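D-hydantoinase (Ralstonia pickettii, PDB 1NFG) probably catalyses the stereospecific hydrolysis of the cyclic amide bond in D-hydantoin derivatives, using two zinc ions per subunit. Local coordinates at residues Ser115-Tyr121 and Asp446-Arg452. Residues are numbered along the deposited sequence; the frame is centred on the assembly and turned at random.
Sequences SAIDYGY and DGKFLKR
Asp118 OD1 is gripped by two groups: the backbone amide Lys448 N donates to it over 3.1 Å, arriving from above the carboxylate plane, and Arg430 adds a salt bridge. Its companion OD2 pairs with Lys379, so each oxygen of the buried carboxylate has a cationic partner, which would probably favour its ionised form. Beyond it the backbones run parallel through a single bridge, Tyr119 N donating to Lys448 O (3.0 Å) and Leu450 N to Tyr119 O (2.7 Å), an example of an extended tail pairing briefly along one side of a strand.

Tyr119, Tyr121 and Phe449 form an aromatic cluster beside the bridge. With chi1 at 59°, Tyr119 CG sits between the backbone N and carbonyl carbon, which swings the ring back over the tail; Phe449 CA makes a CH-pi contact with its face, 3.9 Å from the centroid. Phe449 meets Tyr119 CE1 at its ring edge, while its own CE1 lies over one face of Tyr121, their planes inclined at 52°.

Farther along, Arg452 bends at chi3 and sends NH2 nearly straight to Tyr121 O (2.8 Å), in the guanidinium plane. A water accepts from Tyr121 N and donates to Leu450 O.

Within the TIM barrel, strand 118-124 thus holds the C-terminal tail through Asp118, Tyr119 and Tyr121 while Gly120 bonds to strand 85-93; helix 100-111 packs against Tyr119 and Tyr121, and helix 73-82 against Ser115, Ala116 and Ile117.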
ATOM      1  N   SER A 115      -8.732 -43.424  16.761  1.00 28.28           N
ATOM      2  CA  SER A 115      -9.215 -42.040  16.829  1.00 28.10           C
ATOM      3  C   SER A 115     -10.559 -41.906  17.522  1.00 27.26           C
ATOM      4  O   SER A 115     -11.539 -42.528  17.104  1.00 26.80           O
ATOM      5  CB  SER A 115      -9.369 -41.453  15.429  1.00 29.31           C
ATOM      6  OG  SER A 115      -8.127 -41.380  14.770  1.00 37.24           O
ATOM      7  N   ALA A 116     -10.613 -41.077  18.561  1.00 25.12           N
ATOM      8  CA  ALA A 116     -11.861 -40.854  19.282  1.00 23.76           C
ATOM      9  C   ALA A 116     -12.853 -40.101  18.393  1.00 23.98           C
ATOM     10  O   ALA A 116     -14.066 -40.237  18.565  1.00 24.41           O
ATOM     11  CB  ALA A 116     -11.600 -40.063  20.553  1.00 20.72           C
ATOM     12  N   ILE A 117     -12.330 -39.322  17.444  1.00 22.76           N
ATOM     13  CA  ILE A 117     -13.157 -38.526  16.535  1.00 21.41           C
ATOM     14  C   ILE A 117     -12.751 -38.761  15.084  1.00 21.64           C
ATOM     15  O   ILE A 117     -11.719 -39.372  14.812  1.00 21.17           O
ATOM     16  CB  ILE A 117     -13.020 -37.014  16.830  1.00 19.57           C
ATOM     17  CG1 ILE A 117     -11.596 -36.555  16.476  1.00 19.99           C
ATOM     18  CG2 ILE A 117     -13.329 -36.739  18.302  1.00 18.61           C
ATOM     19  CD1 ILE A 117     -11.290 -35.090  16.757  1.00 17.65           C
ATOM     20  N   ASP A 118     -13.569 -38.262  14.158  1.00 21.97           N
ATOM     21  CA  ASP A 118     -13.313 -38.415  12.730  1.00 22.72           C
ATOM     22  C   ASP A 118     -12.078 -37.632  12.290  1.00 23.27           C
ATOM     23  O   ASP A 118     -11.686 -36.657  12.937  1.00 22.37           O
ATOM     24  CB  ASP A 118     -14.557 -37.998  11.936  1.00 23.02           C
ATOM     25  CG  ASP A 118     -15.678 -39.036  12.028  1.00 23.91           C
ATOM     26  OD1 ASP A 118     -15.601 -39.902  12.925  1.00 24.43           O
ATOM     27  OD2 ASP A 118     -16.630 -38.993  11.216  1.00 23.87           O
ATOM     28  N   TYR A 119     -11.461 -38.067  11.194  1.00 23.33           N
ATOM     29  CA  TYR A 119     -10.239 -37.429  10.715  1.00 22.90           C
ATOM     30  C   TYR A 119      -9.999 -37.587   9.218  1.00 22.13           C
ATOM     31  O   TYR A 119     -10.440 -38.559   8.602  1.00 22.04           O
ATOM     32  CB  TYR A 119      -9.044 -38.012  11.470  1.00 25.05           C
ATOM     33  CG  TYR A 119      -8.919 -39.509  11.290  1.00 28.02           C
ATOM     34  CD1 TYR A 119      -8.326 -40.049  10.148  1.00 28.54           C
ATOM     35  CD2 TYR A 119      -9.482 -40.390  12.217  1.00 29.61           C
ATOM     36  CE1 TYR A 119      -8.307 -41.430   9.926  1.00 30.39           C
ATOM     37  CE2 TYR A 119      -9.470 -41.771  12.005  1.00 30.33           C
ATOM     38  CZ  TYR A 119      -8.884 -42.281  10.857  1.00 30.94           C
ATOM     39  OH  TYR A 119      -8.895 -43.640  10.636  1.00 31.51           O
ATOM     40  N   GLY A 120      -9.295 -36.608   8.652  1.00 21.07           N
ATOM     41  CA  GLY A 120      -8.946 -36.617   7.241  1.00 19.48           C
ATOM     42  C   GLY A 120      -7.444 -36.397   7.197  1.00 18.61           C
ATOM     43  O   GLY A 120      -6.833 -36.219   8.255  1.00 16.42           O
ATOM     44  N   TYR A 121      -6.832 -36.412   6.014  1.00 19.02           N
ATOM     45  CA  TYR A 121      -5.383 -36.200   5.935  1.00 20.50           C
ATOM     46  C   TYR A 121      -4.964 -35.128   4.950  1.00 20.86           C
ATOM     47  O   TYR A 121      -5.594 -34.940   3.911  1.00 20.96           O
ATOM     48  CB  TYR A 121      -4.620 -37.459   5.483  1.00 20.92           C
ATOM     49  CG  TYR A 121      -4.778 -38.738   6.277  1.00 22.69           C
ATOM     50  CD1 TYR A 121      -4.905 -38.728   7.668  1.00 21.70           C
ATOM     51  CD2 TYR A 121      -4.739 -39.974   5.625  1.00 22.41           C
ATOM     52  CE1 TYR A 121      -4.992 -39.925   8.386  1.00 23.64           C
ATOM     53  CE2 TYR A 121      -4.822 -41.172   6.330  1.00 22.85           C
ATOM     54  CZ  TYR A 121      -4.951 -41.145   7.705  1.00 23.59           C
ATOM     55  OH  TYR A 121      -5.061 -42.334   8.391  1.00 24.37           O
ATOM     56  N   ASP A 446     -14.383 -45.228  17.643  1.00 23.53           N
ATOM     57  CA  ASP A 446     -15.436 -44.375  17.095  1.00 24.32           C
ATOM     58  C   ASP A 446     -15.041 -43.566  15.861  1.00 25.31           C
ATOM     59  O   ASP A 446     -15.811 -43.472  14.898  1.00 24.58           O
ATOM     60  CB  ASP A 446     -15.955 -43.398  18.156  1.00 25.62           C
ATOM     61  CG  ASP A 446     -16.591 -44.098  19.347  1.00 27.71           C
ATOM     62  OD1 ASP A 446     -17.276 -45.125  19.150  1.00 27.94           O
ATOM     63  OD2 ASP A 446     -16.417 -43.599  20.483  1.00 27.57           O
ATOM     64  N   GLY A 447     -13.846 -42.975  15.899  1.00 25.86           N
ATOM     65  CA  GLY A 447     -13.376 -42.150  14.796  1.00 25.77           C
ATOM     66  C   GLY A 447     -13.180 -42.841  13.464  1.00 26.19           C
ATOM     67  O   GLY A 447     -12.648 -43.943  13.399  1.00 28.24           O
ATOM     68  N   LYS A 448     -13.603 -42.187  12.388  1.00 26.55           N
ATOM     69  CA  LYS A 448     -13.454 -42.750  11.057  1.00 27.11           C
ATOM     70  C   LYS A 448     -12.763 -41.775  10.113  1.00 27.15           C
ATOM     71  O   LYS A 448     -12.839 -40.558  10.281  1.00 28.26           O
ATOM     72  CB  LYS A 448     -14.819 -43.143  10.483  1.00 28.20           C
ATOM     73  CG  LYS A 448     -15.567 -44.180  11.310  1.00 33.50           C
ATOM     74  CD  LYS A 448     -14.657 -45.355  11.690  1.00 37.59           C
ATOM     75  CE  LYS A 448     -15.358 -46.396  12.566  1.00 38.40           C
ATOM     76  NZ  LYS A 448     -16.275 -47.249  11.762  1.00 41.00           N
ATOM     77  N   PHE A 449     -12.077 -42.321   9.118  1.00 26.41           N
ATOM     78  CA  PHE A 449     -11.379 -41.511   8.133  1.00 24.84           C
ATOM     79  C   PHE A 449     -12.397 -40.850   7.195  1.00 26.23           C
ATOM     80  O   PHE A 449     -13.465 -41.411   6.929  1.00 26.35           O
ATOM     81  CB  PHE A 449     -10.416 -42.389   7.331  1.00 20.34           C
ATOM     82  CG  PHE A 449      -9.727 -41.666   6.217  1.00 16.35           C
ATOM     83  CD1 PHE A 449      -8.641 -40.833   6.477  1.00 13.98           C
ATOM     84  CD2 PHE A 449     -10.187 -41.786   4.908  1.00 13.28           C
ATOM     85  CE1 PHE A 449      -8.030 -40.132   5.449  1.00 12.77           C
ATOM     86  CE2 PHE A 449      -9.583 -41.090   3.872  1.00 12.00           C
ATOM     87  CZ  PHE A 449      -8.502 -40.260   4.139  1.00 11.82           C
ATOM     88  N   LEU A 450     -12.060 -39.665   6.692  1.00 26.67           N
ATOM     89  CA  LEU A 450     -12.944 -38.932   5.797  1.00 26.40           C
ATOM     90  C   LEU A 450     -12.329 -38.691   4.434  1.00 27.58           C
ATOM     91  O   LEU A 450     -11.287 -38.043   4.325  1.00 27.88           O
ATOM     92  CB  LEU A 450     -13.299 -37.579   6.407  1.00 26.98           C
ATOM     93  CG  LEU A 450     -14.186 -37.581   7.646  1.00 28.34           C
ATOM     94  CD1 LEU A 450     -14.007 -36.290   8.422  1.00 29.89           C
ATOM     95  CD2 LEU A 450     -15.631 -37.765   7.214  1.00 30.83           C
ATOM     96  N   LYS A 451     -12.958 -39.219   3.392  1.00 28.14           N
ATOM     97  CA  LYS A 451     -12.462 -38.982   2.045  1.00 29.15           C
ATOM     98  C   LYS A 451     -12.980 -37.591   1.726  1.00 29.67           C
ATOM     99  O   LYS A 451     -14.171 -37.407   1.462  1.00 31.04           O
ATOM    100  CB  LYS A 451     -13.035 -39.993   1.052  1.00 29.61           C
ATOM    101  CG  LYS A 451     -12.483 -41.401   1.206  1.00 32.79           C
ATOM    102  CD  LYS A 451     -13.103 -42.369   0.190  1.00 34.48           C
ATOM    103  CE  LYS A 451     -12.862 -41.923  -1.249  1.00 35.07           C
ATOM    104  NZ  LYS A 451     -13.549 -42.810  -2.236  1.00 35.95           N
ATOM    105  N   ARG A 452     -12.089 -36.608   1.773  1.00 29.45           N
ATOM    106  CA  ARG A 452     -12.465 -35.225   1.511  1.00 26.64           C
ATOM    107  C   ARG A 452     -12.594 -34.939   0.020  1.00 26.63           C
ATOM    108  O   ARG A 452     -11.966 -35.592  -0.809  1.00 24.47           O
ATOM    109  CB  ARG A 452     -11.459 -34.292   2.198  1.00 23.90           C
ATOM    110  CG  ARG A 452     -11.384 -34.580   3.692  1.00 21.16           C
ATOM    111  CD  ARG A 452     -10.390 -33.745   4.466  1.00 21.97           C
ATOM    112  NE  ARG A 452      -9.033 -33.840   3.939  1.00 23.90           N
ATOM    113  CZ  ARG A 452      -8.554 -33.048   2.985  1.00 24.37           C
ATOM    114  NH1 ARG A 452      -9.332 -32.109   2.468  1.00 24.13           N
ATOM    115  NH2 ARG A 452      -7.311 -33.199   2.543  1.00 22.80           N
TER
HETATM  116  O   HOH W   1      -8.748 -36.927   4.234  1.00 22.92           O